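Long-range contacts in GDSL-like protein (Roseburia intestinalis L1-82, PDB 6HFZ), which removes acetyl groups from acetylated mannans, acting as a two-domain carbohydrate esterase of the GDSL-like (SGNH hydrolase) family in a gut commensal: residues 236-242 with 364-370; 231-235 with 334-338; 82-86 with 116-121. All blocks are in the same frame, centred on the assembly; numbering follows the deposited sequence. Where two conformers were deposited one is given.

Contact 1: 236-242 with 364-370; sequences EKSIRHQ and VSVIGSS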
# COMPACT_ATOMS: atom_id res chain seq x y z
N GLU A 236 -6.18 11.12 -5.84
CA GLU A 236 -4.94 11.81 -5.52
C GLU A 236 -5.05 12.61 -4.21
O GLU A 236 -4.09 12.66 -3.43
CB GLU A 236 -4.44 12.70 -6.65
CG GLU A 236 -2.97 13.11 -6.47
CD GLU A 236 -2.35 14.02 -7.54
OE1 GLU A 236 -1.27 14.61 -7.25
OE2 GLU A 236 -2.94 14.12 -8.63
N LYS A 237 -6.19 13.26 -3.99
CA LYS A 237 -6.49 13.81 -2.69
C LYS A 237 -7.35 12.78 -1.95
O LYS A 237 -8.47 12.52 -2.35
CB LYS A 237 -7.19 15.17 -2.82
CG LYS A 237 -7.48 15.78 -1.47
CD LYS A 237 -7.93 17.23 -1.43
CE LYS A 237 -8.09 17.68 0.02
NZ LYS A 237 -9.18 18.68 0.16
N SER A 238 -6.78 12.15 -0.93
CA SER A 238 -7.44 11.10 -0.16
C SER A 238 -7.22 11.40 1.32
O SER A 238 -6.09 11.39 1.77
CB SER A 238 -6.94 9.71 -0.50
OG SER A 238 -7.40 9.24 -1.77
N ILE A 239 -8.30 11.76 2.04
CA ILE A 239 -8.18 12.27 3.39
C ILE A 239 -8.81 11.28 4.37
O ILE A 239 -9.96 11.00 4.27
CB ILE A 239 -8.82 13.67 3.46
CG1 ILE A 239 -8.02 14.68 2.65
CG2 ILE A 239 -9.01 14.10 4.91
CD1 ILE A 239 -6.62 14.89 3.12
N ARG A 240 -8.03 10.72 5.30
CA ARG A 240 -8.65 9.87 6.31
C ARG A 240 -9.32 10.74 7.39
O ARG A 240 -8.73 11.73 7.85
CB ARG A 240 -7.63 9.02 7.06
CG ARG A 240 -7.17 7.79 6.34
CD ARG A 240 -6.07 7.09 7.12
NE ARG A 240 -4.84 7.88 7.27
CZ ARG A 240 -3.74 7.41 7.86
NH1 ARG A 240 -3.73 6.17 8.32
NH2 ARG A 240 -2.67 8.17 7.96
N HIS A 241 -10.51 10.34 7.79
CA HIS A 241 -11.26 10.92 8.93
C HIS A 241 -11.14 9.90 10.06
O HIS A 241 -11.67 8.77 9.96
CB HIS A 241 -12.71 11.23 8.53
CG HIS A 241 -12.81 12.26 7.46
ND1 HIS A 241 -13.11 13.60 7.74
CD2 HIS A 241 -12.60 12.18 6.13
CE1 HIS A 241 -13.11 14.28 6.63
NE2 HIS A 241 -12.79 13.45 5.63
N GLN A 242 -10.42 10.28 11.10
CA GLN A 242 -10.18 9.43 12.26
C GLN A 242 -10.59 10.20 13.52
O GLN A 242 -11.27 11.22 13.42
CB GLN A 242 -8.74 8.96 12.25
CG GLN A 242 -8.45 8.03 11.06
CD GLN A 242 -7.12 7.34 11.09
OE1 GLN A 242 -6.07 7.95 10.84
NE2 GLN A 242 -7.14 6.04 11.37
N VAL A 364 -11.73 1.99 11.71
CA VAL A 364 -10.42 2.59 11.67
C VAL A 364 -10.52 4.01 11.07
O VAL A 364 -9.96 4.97 11.59
CB VAL A 364 -9.42 1.72 10.89
CG1 VAL A 364 -8.08 2.43 10.70
CG2 VAL A 364 -9.27 0.33 11.53
N SER A 365 -11.22 4.19 9.94
CA SER A 365 -11.29 5.47 9.29
C SER A 365 -12.45 5.49 8.31
O SER A 365 -12.89 4.43 7.86
CB SER A 365 -10.01 5.82 8.51
OG SER A 365 -9.95 5.14 7.23
N VAL A 366 -12.91 6.70 7.96
CA VAL A 366 -13.66 6.89 6.68
C VAL A 366 -12.83 7.79 5.79
O VAL A 366 -12.30 8.83 6.24
CB VAL A 366 -15.06 7.48 6.92
CG1 VAL A 366 -15.80 7.65 5.59
CG2 VAL A 366 -15.86 6.62 7.91
N ILE A 367 -12.63 7.41 4.52
CA ILE A 367 -11.73 8.16 3.63
C ILE A 367 -12.55 8.89 2.57
O ILE A 367 -13.33 8.30 1.85
CB ILE A 367 -10.67 7.26 2.96
CG1 ILE A 367 -9.78 6.55 3.98
CG2 ILE A 367 -9.83 8.05 1.96
CD1 ILE A 367 -8.92 5.41 3.42
N GLY A 368 -12.32 10.20 2.46
CA GLY A 368 -12.90 10.98 1.42
C GLY A 368 -11.86 11.33 0.38
O GLY A 368 -10.77 11.80 0.74
N SER A 369 -12.22 11.18 -0.90
CA SER A 369 -11.28 11.41 -1.96
C SER A 369 -11.87 12.31 -3.03
O SER A 369 -13.07 12.26 -3.28
CB SER A 369 -10.86 10.10 -2.55
OG SER A 369 -10.34 9.25 -1.55
N SER A 370 -10.99 13.06 -3.71
CA SER A 370 -11.38 13.73 -4.95
C SER A 370 -10.16 13.96 -5.85
O SER A 370 -9.03 13.66 -5.45
CB SER A 370 -12.09 15.00 -4.65
OG SER A 370 -11.22 15.87 -3.96
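Arg240 and Ile367 lie side by side and point the same way, with Arg240 CG 3.7 Å from Ile367 CG1. They form a non-hydrogen-bonded pair between antiparallel strands 237-241 and 361-370. The Arg240 chain bends at chi3 (-64°), and its guanidinium group leads away from the partner strand. One face of that group carries Gln242 OE1.

Ser238 and Ser369 project from the same face of the sheet. Their hydroxyl oxygens, Ser238 OG and Ser369 OG, are 2.9 Å apart and hydrogen-bonded; Ser238 OG is also bonded to Tyr235 O.

On the other face, His241 turns the edge of its ring to the partner strand. Val366 O lies in the ring plane, 3.4 Å from His241 CD2. The same oxygen accepts from His241 N at 2.8 Å. ND1 of this ring is bonded to Asp245. Gly368, opposite Ile239, has no side chain on this face.

Past His241, the last paired residue, the Gln242 side chain makes a further link. Its NE2 donates to Val364 O at 3.0 Å, nearly straight (165°) but from well above the carbonyl plane. Gln242 CG also packs on Ser365 CB. Shortening this glutamine to an alanine would probably leave Val364 O without its side-chain donor and the Arg240 guanidinium without OE1 over one face.

Strand 361-370 has a classic beta bulge at Val364 and Ser365, which both face Gln292 of strand 288-295. Ser238 and Arg240 pack on helix 84-96. The pairing lies in one antiparallel sheet, and His241 and Val366 face strand 279-286 of the other, as in a beta-sandwich.

Contact 2: 231-235 with 334-338; sequences TKNTY and TILEH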
# COMPACT_ATOMS: atom_id res chain seq x y z
N THR A 231 -5.98 8.28 -15.92
CA THR A 231 -7.30 7.98 -15.40
C THR A 231 -8.00 9.26 -14.96
O THR A 231 -7.43 10.35 -15.06
CB THR A 231 -7.22 6.95 -14.25
OG1 THR A 231 -6.77 7.64 -13.08
CG2 THR A 231 -6.23 5.84 -14.58
N LYS A 232 -9.23 9.12 -14.43
CA LYS A 232 -9.98 10.25 -13.81
C LYS A 232 -9.25 10.81 -12.57
O LYS A 232 -9.50 11.94 -12.15
CB LYS A 232 -11.37 9.80 -13.39
CG LYS A 232 -12.31 9.46 -14.54
CD LYS A 232 -13.72 9.22 -14.05
CE LYS A 232 -14.61 8.61 -15.12
NZ LYS A 232 -14.91 9.57 -16.21
N ASN A 233 -8.35 10.02 -11.98
CA ASN A 233 -7.43 10.44 -10.95
C ASN A 233 -8.18 11.06 -9.76
O ASN A 233 -7.74 12.05 -9.20
CB ASN A 233 -6.38 11.39 -11.49
CG ASN A 233 -5.32 11.73 -10.47
OD1 ASN A 233 -4.84 10.83 -9.77
ND2 ASN A 233 -5.00 13.01 -10.37
N THR A 234 -9.29 10.44 -9.34
CA THR A 234 -10.10 10.99 -8.26
C THR A 234 -9.64 10.56 -6.86
O THR A 234 -10.39 10.78 -5.89
CB THR A 234 -11.59 10.71 -8.52
OG1 THR A 234 -11.90 9.34 -8.42
CG2 THR A 234 -12.04 11.21 -9.88
N TYR A 235 -8.47 9.91 -6.73
CA TYR A 235 -7.97 9.46 -5.41
C TYR A 235 -6.70 10.22 -5.00
O TYR A 235 -6.24 10.03 -3.88
CB TYR A 235 -7.76 7.94 -5.34
CG TYR A 235 -9.04 7.16 -5.33
CD1 TYR A 235 -9.63 6.76 -6.51
CD2 TYR A 235 -9.71 6.84 -4.15
CE1 TYR A 235 -10.81 6.05 -6.53
CE2 TYR A 235 -10.87 6.09 -4.14
CZ TYR A 235 -11.42 5.70 -5.34
OH TYR A 235 -12.61 5.02 -5.39
N THR A 334 -14.87 0.24 -0.81
CA THR A 334 -15.26 1.47 -1.49
C THR A 334 -16.79 1.55 -1.48
O THR A 334 -17.42 0.59 -1.93
CB THR A 334 -14.71 1.57 -2.92
OG1 THR A 334 -13.28 1.52 -2.89
CG2 THR A 334 -15.12 2.87 -3.60
N ILE A 335 -17.35 2.63 -0.93
CA ILE A 335 -18.82 2.74 -0.70
C ILE A 335 -19.48 3.60 -1.78
O ILE A 335 -20.58 3.26 -2.24
CB ILE A 335 -19.13 3.27 0.72
CG1 ILE A 335 -18.47 2.42 1.81
CG2 ILE A 335 -20.62 3.36 0.95
CD1 ILE A 335 -18.71 0.95 1.67
N LEU A 336 -18.85 4.74 -2.10
CA LEU A 336 -19.26 5.68 -3.13
C LEU A 336 -18.06 5.90 -4.05
O LEU A 336 -16.98 6.21 -3.54
CB LEU A 336 -19.64 7.04 -2.52
CG LEU A 336 -20.14 8.09 -3.52
CD1 LEU A 336 -21.43 7.62 -4.20
CD2 LEU A 336 -20.33 9.44 -2.86
N GLU A 337 -18.27 5.79 -5.36
CA GLU A 337 -17.22 6.11 -6.31
C GLU A 337 -17.77 6.99 -7.46
O GLU A 337 -18.81 6.68 -8.05
CB GLU A 337 -16.59 4.84 -6.86
CG GLU A 337 -15.38 5.12 -7.74
CD GLU A 337 -14.55 3.91 -8.12
OE1 GLU A 337 -15.09 3.00 -8.78
OE2 GLU A 337 -13.35 3.91 -7.78
N HIS A 338 -17.03 8.06 -7.75
CA HIS A 338 -17.28 9.01 -8.80
C HIS A 338 -18.68 9.63 -8.63
O HIS A 338 -19.39 9.83 -9.60
CB HIS A 338 -17.09 8.38 -10.17
CG HIS A 338 -15.72 7.84 -10.43
ND1 HIS A 338 -15.49 6.89 -11.40
CD2 HIS A 338 -14.53 8.13 -9.86
CE1 HIS A 338 -14.21 6.59 -11.41
NE2 HIS A 338 -13.59 7.34 -10.46
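The His338 ring is covered on both faces. Lys232 CD lies over one face, 4.0 Å from the ring centroid and 18° off the normal, a CH-pi contact. On the opposite face the ring rests on CG of its own neighbour, Glu337. Thr234 OG1 sits at the edge, in the ring plane, 3.2 Å from His338 CD2. His338 NE2 is bonded to Glu119, and Thr234 OG1 is also bonded to that carboxylate, so one glutamate of helix 115-129 holds both residues. Asn288 is a further partner of Thr234 OG1.

The Tyr235 ring is met at its edge by Glu337. Tyr235 OH donates to Glu337 OE2 at 2.7 Å, reaching the oxygen on its anti side and somewhat out of the carboxylate plane. The ring and carboxylate planes are 73° apart. Glu337 CG stands anti to the backbone N (chi1 -174°), and the chain is extended beyond it, which carries the carboxylate out to the hydroxyl. Glu337 OE2 is also bonded to His116 ND1, so two partners grip this oxygen. These two bonds to OE2 restrain the carboxylate and would probably favour its charged form.

The segment 231-235 belongs to the loop between helix 196-215 and strand 237-241, on the way from the hydrolase domain to the beta-sheet domain. Thr231 OG1 accepts from Asn233 N at 3.1 Å, which makes an ST turn in this linker. Across from it, strand 329-336 ends with a classic beta bulge, where Ile335 and Leu336 both face Ile289.

Thr334 adds a van der Waals contact, its CG2 lying 3.8 Å from Tyr235 OH. Thr334 OG1 is bonded to Gln85 of helix 84-96.

Contact 3: 82-86 with 116-121; sequences TTSQF and HFMETY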
# COMPACT_ATOMS: atom_id res chain seq x y z
N THR A 82 -2.86 -4.61 2.60
CA THR A 82 -3.41 -3.34 2.17
C THR A 82 -2.89 -2.95 0.79
O THR A 82 -1.88 -3.47 0.28
CB THR A 82 -3.17 -2.21 3.18
OG1 THR A 82 -1.78 -1.90 3.17
CG2 THR A 82 -3.65 -2.54 4.57
N THR A 83 -3.61 -2.01 0.17
CA THR A 83 -3.51 -1.71 -1.27
C THR A 83 -3.00 -0.30 -1.48
O THR A 83 -2.86 0.48 -0.51
CB THR A 83 -4.90 -1.85 -1.93
OG1 THR A 83 -5.78 -0.81 -1.45
CG2 THR A 83 -5.53 -3.19 -1.64
N SER A 84 -2.89 0.10 -2.76
CA SER A 84 -2.52 1.44 -3.14
C SER A 84 -3.62 2.43 -2.76
O SER A 84 -3.34 3.62 -2.62
CB SER A 84 -2.21 1.54 -4.61
OG SER A 84 -3.36 1.28 -5.41
N GLN A 85 -4.86 1.95 -2.57
CA GLN A 85 -5.97 2.84 -2.11
C GLN A 85 -5.67 3.32 -0.67
O GLN A 85 -5.81 4.50 -0.37
CB GLN A 85 -7.33 2.16 -2.27
CG GLN A 85 -8.52 3.04 -1.94
CD GLN A 85 -9.80 2.35 -2.34
OE1 GLN A 85 -9.79 1.19 -2.77
NE2 GLN A 85 -10.94 3.02 -2.20
N PHE A 86 -5.22 2.42 0.21
CA PHE A 86 -4.77 2.89 1.54
C PHE A 86 -3.46 3.69 1.40
O PHE A 86 -3.28 4.73 2.03
CB PHE A 86 -4.67 1.72 2.50
CG PHE A 86 -4.30 2.08 3.92
CD1 PHE A 86 -4.65 3.29 4.49
CD2 PHE A 86 -3.64 1.15 4.70
CE1 PHE A 86 -4.33 3.59 5.81
CE2 PHE A 86 -3.32 1.45 6.02
CZ PHE A 86 -3.67 2.67 6.57
N HIS A 116 -10.21 0.40 -11.20
CA HIS A 116 -10.28 1.03 -9.88
C HIS A 116 -8.87 1.18 -9.28
O HIS A 116 -8.51 2.28 -8.86
CB HIS A 116 -11.19 0.20 -8.96
CG HIS A 116 -11.15 0.64 -7.54
ND1 HIS A 116 -11.77 1.80 -7.10
CD2 HIS A 116 -10.51 0.12 -6.47
CE1 HIS A 116 -11.51 1.96 -5.82
NE2 HIS A 116 -10.76 0.94 -5.40
N PHE A 117 -8.10 0.09 -9.23
CA PHE A 117 -6.74 0.11 -8.71
C PHE A 117 -5.76 0.84 -9.63
O PHE A 117 -4.78 1.43 -9.14
CB PHE A 117 -6.33 -1.31 -8.29
CG PHE A 117 -7.02 -1.74 -7.01
CD1 PHE A 117 -6.73 -1.12 -5.80
CD2 PHE A 117 -7.97 -2.76 -7.03
CE1 PHE A 117 -7.42 -1.48 -4.65
CE2 PHE A 117 -8.62 -3.14 -5.86
CZ PHE A 117 -8.34 -2.50 -4.67
N MSE A 118 -5.99 0.84 -10.94
CA MSE A 118 -5.20 1.70 -11.82
C MSE A 118 -5.35 3.15 -11.35
O MSE A 118 -4.37 3.90 -11.29
CB MSE A 118 -5.48 1.63 -13.32
CG MSE A 118 -4.34 2.30 -14.04
SE MSE A 118 -4.40 1.92 -15.97
CE MSE A 118 -6.37 1.90 -16.17
N GLU A 119 -6.58 3.53 -11.01
CA GLU A 119 -6.88 4.91 -10.60
C GLU A 119 -6.26 5.23 -9.23
O GLU A 119 -5.64 6.28 -9.07
CB GLU A 119 -8.40 5.13 -10.61
CG GLU A 119 -8.77 6.60 -10.44
CD GLU A 119 -10.25 6.94 -10.53
OE1 GLU A 119 -11.08 6.03 -10.76
OE2 GLU A 119 -10.59 8.10 -10.32
N THR A 120 -6.40 4.32 -8.26
CA THR A 120 -5.81 4.56 -6.94
C THR A 120 -4.27 4.60 -7.04
O THR A 120 -3.62 5.45 -6.41
CB THR A 120 -6.31 3.60 -5.85
OG1 THR A 120 -5.87 2.28 -6.19
CG2 THR A 120 -7.82 3.59 -5.72
N TYR A 121 -3.66 3.66 -7.76
CA TYR A 121 -2.20 3.67 -7.95
C TYR A 121 -1.71 4.94 -8.66
O TYR A 121 -0.66 5.48 -8.30
CB TYR A 121 -1.83 2.42 -8.74
CG TYR A 121 -0.40 1.98 -8.77
CD1 TYR A 121 0.09 1.16 -7.78
CD2 TYR A 121 0.37 2.21 -9.91
CE1 TYR A 121 1.34 0.60 -7.88
CE2 TYR A 121 1.64 1.67 -10.01
CZ TYR A 121 2.12 0.86 -8.99
OH TYR A 121 3.34 0.24 -9.09
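Ser84 OG is gripped by two groups: the hydroxyl of Thr120 and the carboxylate of Asp111. Ser84 OG and Thr120 OG1 are 2.8 Å apart and hydrogen-bonded. Thr120 OG1 also lies within weak bonding distance of Phe117 O, one turn back in its own helix. With chi1 at 65°, Ser84 OG sits between the backbone N and the carbonyl carbon, which directs it at helix 115-129. Ser84 CB meets the edge of the Tyr121 ring, 3.9 Å from CD1.

The second polar link is His116 NE2 to Gln85 OE1, at 2.8 Å. The oxygen lies in the plane of the imidazole, but the donor stands above the carbonyl plane of the amide, 54° out of it. The two side chains cross at about a right angle, with amide and ring planes 62° apart. His116 ND1 is bonded to Glu337 and Gln85 NE2 to Thr334, so both groups are held at two ends and their rotation is fixed.

Thr120 CG2 fills the corner between them. It packs on Gln85 CB at 3.8 Å and lies over one face of the His116 ring. Phe117 packs beside them, its CE1 3.7 Å from Thr83 CB. His116 CD2 sits over the centre of the Phe117 ring.

Thr83 is the N-cap of helix 84-96; its OG1 takes a weak capping bond from Gln85 N. The start of this helix thus packs on the early turns of helix 115-129, two helices of the alpha/beta fold of SGNH hydrolases.

Overall arrangement
Contact 3 closes first along the chain and joins two helices of the hydrolase domain. Then 231-235 of contact 2 comes just before 236-242 of contact 1, and 334-338 before 364-370. Both reach the antiparallel sheet of the second domain, contact 1 through strand 361-370 and contact 2 through strand 329-336. The centres of contacts 2 and 3 are about 10 Å apart, of 1 and 2 about 12 Å, and of 1 and 3 about 13 Å. Contact 2 meets contact 3 through polar groups on helix 115-129, whereas contact 1 meets it by packing of Arg240 on Phe86. Contacts 1 and 3 each lie within one domain; contact 2, with the linker, sits where the domains meet.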